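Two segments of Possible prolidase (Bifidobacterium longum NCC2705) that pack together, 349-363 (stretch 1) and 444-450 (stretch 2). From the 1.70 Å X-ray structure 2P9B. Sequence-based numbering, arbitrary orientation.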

# COMPACT_ATOMS: atom_id res chain seq x y z
N THR A 349 -13.33 -9.11 -3.51
CA THR A 349 -14.30 -9.79 -2.65
C THR A 349 -13.70 -10.31 -1.35
O THR A 349 -14.30 -10.17 -0.29
CB THR A 349 -14.96 -10.97 -3.39
OG1 THR A 349 -15.62 -10.50 -4.57
CG2 THR A 349 -15.98 -11.66 -2.48
N PHE A 350 -12.50 -10.89 -1.42
CA PHE A 350 -11.87 -11.44 -0.23
C PHE A 350 -10.69 -10.65 0.33
O PHE A 350 -9.84 -11.20 1.02
CB PHE A 350 -11.46 -12.89 -0.48
CG PHE A 350 -12.63 -13.81 -0.73
CD1 PHE A 350 -13.50 -14.14 0.31
CD2 PHE A 350 -12.89 -14.30 -2.00
CE1 PHE A 350 -14.61 -14.95 0.09
CE2 PHE A 350 -14.00 -15.12 -2.24
CZ PHE A 350 -14.86 -15.44 -1.19
N VAL A 351 -10.64 -9.36 0.02
CA VAL A 351 -9.58 -8.49 0.54
C VAL A 351 -10.25 -7.28 1.17
O VAL A 351 -10.49 -6.27 0.52
CB VAL A 351 -8.61 -8.01 -0.56
CG1 VAL A 351 -7.45 -7.25 0.08
CG2 VAL A 351 -8.10 -9.19 -1.37
N PRO A 352 -10.55 -7.36 2.47
CA PRO A 352 -11.20 -6.26 3.18
C PRO A 352 -10.39 -4.98 3.15
O PRO A 352 -9.16 -5.01 3.17
CB PRO A 352 -11.36 -6.81 4.59
CG PRO A 352 -11.52 -8.29 4.36
CD PRO A 352 -10.45 -8.55 3.34
N GLN A 353 -11.09 -3.85 3.12
CA GLN A 353 -10.44 -2.54 3.10
C GLN A 353 -9.68 -2.33 4.41
O GLN A 353 -8.70 -1.58 4.45
CB GLN A 353 -11.49 -1.43 2.97
CG GLN A 353 -12.27 -1.42 1.65
CD GLN A 353 -11.45 -0.87 0.49
OE1 GLN A 353 -10.28 -0.51 0.66
NE2 GLN A 353 -12.07 -0.80 -0.68
N TYR A 354 -10.11 -3.00 5.46
CA TYR A 354 -9.49 -2.85 6.77
C TYR A 354 -8.47 -3.93 7.14
O TYR A 354 -7.96 -3.93 8.26
CB TYR A 354 -10.58 -2.82 7.85
CG TYR A 354 -11.51 -4.03 7.79
CD1 TYR A 354 -11.08 -5.29 8.20
CD2 TYR A 354 -12.80 -3.91 7.29
CE1 TYR A 354 -11.91 -6.41 8.12
CE2 TYR A 354 -13.65 -5.01 7.20
CZ TYR A 354 -13.20 -6.26 7.61
OH TYR A 354 -14.02 -7.36 7.51
N ALA A 355 -8.15 -4.81 6.20
CA ALA A 355 -7.23 -5.91 6.49
C ALA A 355 -5.78 -5.74 6.07
O ALA A 355 -5.09 -6.72 5.82
CB ALA A 355 -7.80 -7.21 5.91
N THR A 356 -5.29 -4.51 6.01
CA THR A 356 -3.90 -4.31 5.62
C THR A 356 -2.95 -5.12 6.51
O THR A 356 -1.98 -5.70 6.02
CB THR A 356 -3.51 -2.81 5.70
OG1 THR A 356 -4.26 -2.08 4.73
CG2 THR A 356 -2.02 -2.62 5.41
N TRP A 357 -3.25 -5.18 7.80
CA TRP A 357 -2.41 -5.90 8.76
C TRP A 357 -2.12 -7.35 8.35
O TRP A 357 -1.04 -7.88 8.63
CB TRP A 357 -3.05 -5.90 10.15
CG TRP A 357 -4.23 -6.82 10.25
CD1 TRP A 357 -5.52 -6.55 9.89
CD2 TRP A 357 -4.21 -8.20 10.64
NE1 TRP A 357 -6.30 -7.68 10.02
CE2 TRP A 357 -5.52 -8.70 10.48
CE3 TRP A 357 -3.20 -9.06 11.11
CZ2 TRP A 357 -5.85 -10.03 10.77
CZ3 TRP A 357 -3.53 -10.38 11.39
CH2 TRP A 357 -4.85 -10.85 11.22
N ARG A 358 -3.08 -7.99 7.71
CA ARG A 358 -2.93 -9.38 7.30
C ARG A 358 -1.74 -9.58 6.36
O ARG A 358 -1.09 -10.62 6.39
CB ARG A 358 -4.21 -9.87 6.61
CG ARG A 358 -4.14 -11.32 6.12
CD ARG A 358 -4.26 -12.31 7.27
NE ARG A 358 -5.63 -12.39 7.76
CZ ARG A 358 -6.03 -13.21 8.72
NH1 ARG A 358 -5.17 -14.04 9.29
NH2 ARG A 358 -7.31 -13.23 9.08
N GLU A 359 -1.45 -8.58 5.54
CA GLU A 359 -0.34 -8.68 4.59
C GLU A 359 0.99 -8.87 5.30
O GLU A 359 1.88 -9.57 4.81
CB GLU A 359 -0.28 -7.44 3.68
CG GLU A 359 0.75 -7.53 2.53
CD GLU A 359 0.43 -8.61 1.49
OE1 GLU A 359 -0.70 -9.15 1.48
OE2 GLU A 359 1.32 -8.92 0.67
N LEU A 360 1.14 -8.24 6.47
CA LEU A 360 2.39 -8.38 7.21
C LEU A 360 2.53 -9.81 7.73
O LEU A 360 3.62 -10.38 7.71
CB LEU A 360 2.46 -7.39 8.37
CG LEU A 360 2.71 -5.93 8.00
CD1 LEU A 360 1.46 -5.31 7.39
CD2 LEU A 360 3.12 -5.16 9.24
N GLU A 361 1.42 -10.38 8.19
CA GLU A 361 1.47 -11.75 8.69
C GLU A 361 1.80 -12.71 7.57
O GLU A 361 2.50 -13.71 7.78
CB GLU A 361 0.13 -12.14 9.34
CG GLU A 361 -0.01 -11.63 10.76
CD GLU A 361 -0.83 -12.54 11.65
OE1 GLU A 361 -0.78 -12.36 12.89
OE2 GLU A 361 -1.53 -13.44 11.13
N LEU A 362 1.30 -12.41 6.37
CA LEU A 362 1.56 -13.25 5.21
C LEU A 362 3.01 -13.16 4.74
O LEU A 362 3.57 -14.15 4.28
CB LEU A 362 0.60 -12.89 4.07
CG LEU A 362 -0.89 -13.15 4.34
CD1 LEU A 362 -1.71 -12.69 3.15
CD2 LEU A 362 -1.12 -14.63 4.61
N LEU A 363 3.62 -11.98 4.83
CA LEU A 363 5.01 -11.83 4.42
C LEU A 363 5.90 -12.64 5.36
O LEU A 363 6.94 -13.18 4.96
CB LEU A 363 5.43 -10.36 4.42
CG LEU A 363 4.83 -9.51 3.29
CD1 LEU A 363 5.19 -8.05 3.52
CD2 LEU A 363 5.35 -9.98 1.94
N LEU A 444 -14.02 -16.57 7.64
CA LEU A 444 -13.54 -17.39 6.54
C LEU A 444 -12.04 -17.20 6.32
O LEU A 444 -11.31 -18.17 6.10
CB LEU A 444 -14.28 -17.03 5.25
CG LEU A 444 -15.73 -17.48 5.09
CD1 LEU A 444 -16.31 -16.88 3.82
CD2 LEU A 444 -15.79 -19.00 5.05
N LEU A 445 -11.59 -15.95 6.36
CA LEU A 445 -10.18 -15.67 6.16
C LEU A 445 -9.33 -16.18 7.31
O LEU A 445 -8.25 -16.73 7.10
CB LEU A 445 -9.96 -14.17 5.95
CG LEU A 445 -10.54 -13.65 4.63
CD1 LEU A 445 -10.36 -12.14 4.54
CD2 LEU A 445 -9.86 -14.34 3.46
N ASP A 446 -9.83 -16.00 8.54
CA ASP A 446 -9.10 -16.47 9.71
C ASP A 446 -8.85 -17.97 9.61
O ASP A 446 -7.73 -18.44 9.85
CB ASP A 446 -9.88 -16.17 11.00
CG ASP A 446 -9.59 -14.78 11.55
OD1 ASP A 446 -8.40 -14.39 11.58
OD2 ASP A 446 -10.54 -14.08 11.97
N GLU A 447 -9.89 -18.72 9.26
CA GLU A 447 -9.76 -20.16 9.12
C GLU A 447 -8.83 -20.50 7.96
O GLU A 447 -7.96 -21.36 8.08
CB GLU A 447 -11.13 -20.80 8.87
CG GLU A 447 -11.06 -22.30 8.59
CD GLU A 447 -12.41 -22.90 8.24
OE1 GLU A 447 -13.02 -22.46 7.25
OE2 GLU A 447 -12.85 -23.82 8.96
N ALA A 448 -9.03 -19.83 6.83
CA ALA A 448 -8.21 -20.06 5.65
C ALA A 448 -6.72 -19.86 5.90
O ALA A 448 -5.90 -20.68 5.47
CB ALA A 448 -8.67 -19.15 4.52
N TYR A 449 -6.37 -18.77 6.58
CA TYR A 449 -4.98 -18.46 6.88
C TYR A 449 -4.43 -19.20 8.10
O TYR A 449 -3.24 -19.13 8.40
CB TYR A 449 -4.81 -16.95 7.09
CG TYR A 449 -5.02 -16.13 5.83
CD1 TYR A 449 -4.31 -16.43 4.67
CD2 TYR A 449 -5.93 -15.07 5.80
CE1 TYR A 449 -4.49 -15.68 3.51
CE2 TYR A 449 -6.12 -14.32 4.65
CZ TYR A 449 -5.40 -14.63 3.50
OH TYR A 449 -5.59 -13.91 2.35
N ALA A 450 -5.31 -19.91 8.80
CA ALA A 450 -4.90 -20.67 9.97
C ALA A 450 -4.07 -21.87 9.52
O ALA A 450 -2.89 -21.96 9.93
CB ALA A 450 -6.11 -21.14 10.75
O HOH W 1 -7.19 -11.70 1.85
O HOH W 2 -5.73 -16.54 10.79

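The contact is organised around one long side chain. Arg 358 leaves its helix with CA-to-CB toward the other stretch and reaches Asp 446, where NH2 donates to OD1 at 3.0 Å with an N-H...O angle of 157°, a hydrogen bond within a salt bridge. Asp 446 starts sideways, but its end comes nearer, with chi1 at -87° (m), and OD1 sits at the edge of the guanidinium, near its plane, where the N-H bonds point. Over one face lie Tyr 449 CD2, 3.3 Å from Arg 358 NE, and the backbone oxygen of Leu 445; the arginine meets the tyrosine ring obliquely.

Two waters extend the polar network. One accepts from Arg 358 NH1 (3.0 Å) and donates to Asp 446 O (2.9 Å), tying the arginine to the same residue a second time. The other donates to Phe 350 O and accepts from Tyr 449 OH, both at 2.8 Å, so the water links the tyrosine hydroxyl to the loop ahead of the helix.

Apolar packing flanks this centre. Leu 362, one turn after Arg 358, sets CD2 3.7 Å from Tyr 449 CD1, while Leu 445 CD1 meets Pro 352 CD at 3.8 Å. Leu 445 CD1 also touches the backbone oxygen Phe 350 O at 3.7 Å. The helices run nearly parallel, at 5°, but their axes come no closer than 12.8 Å; long side chains span that gap.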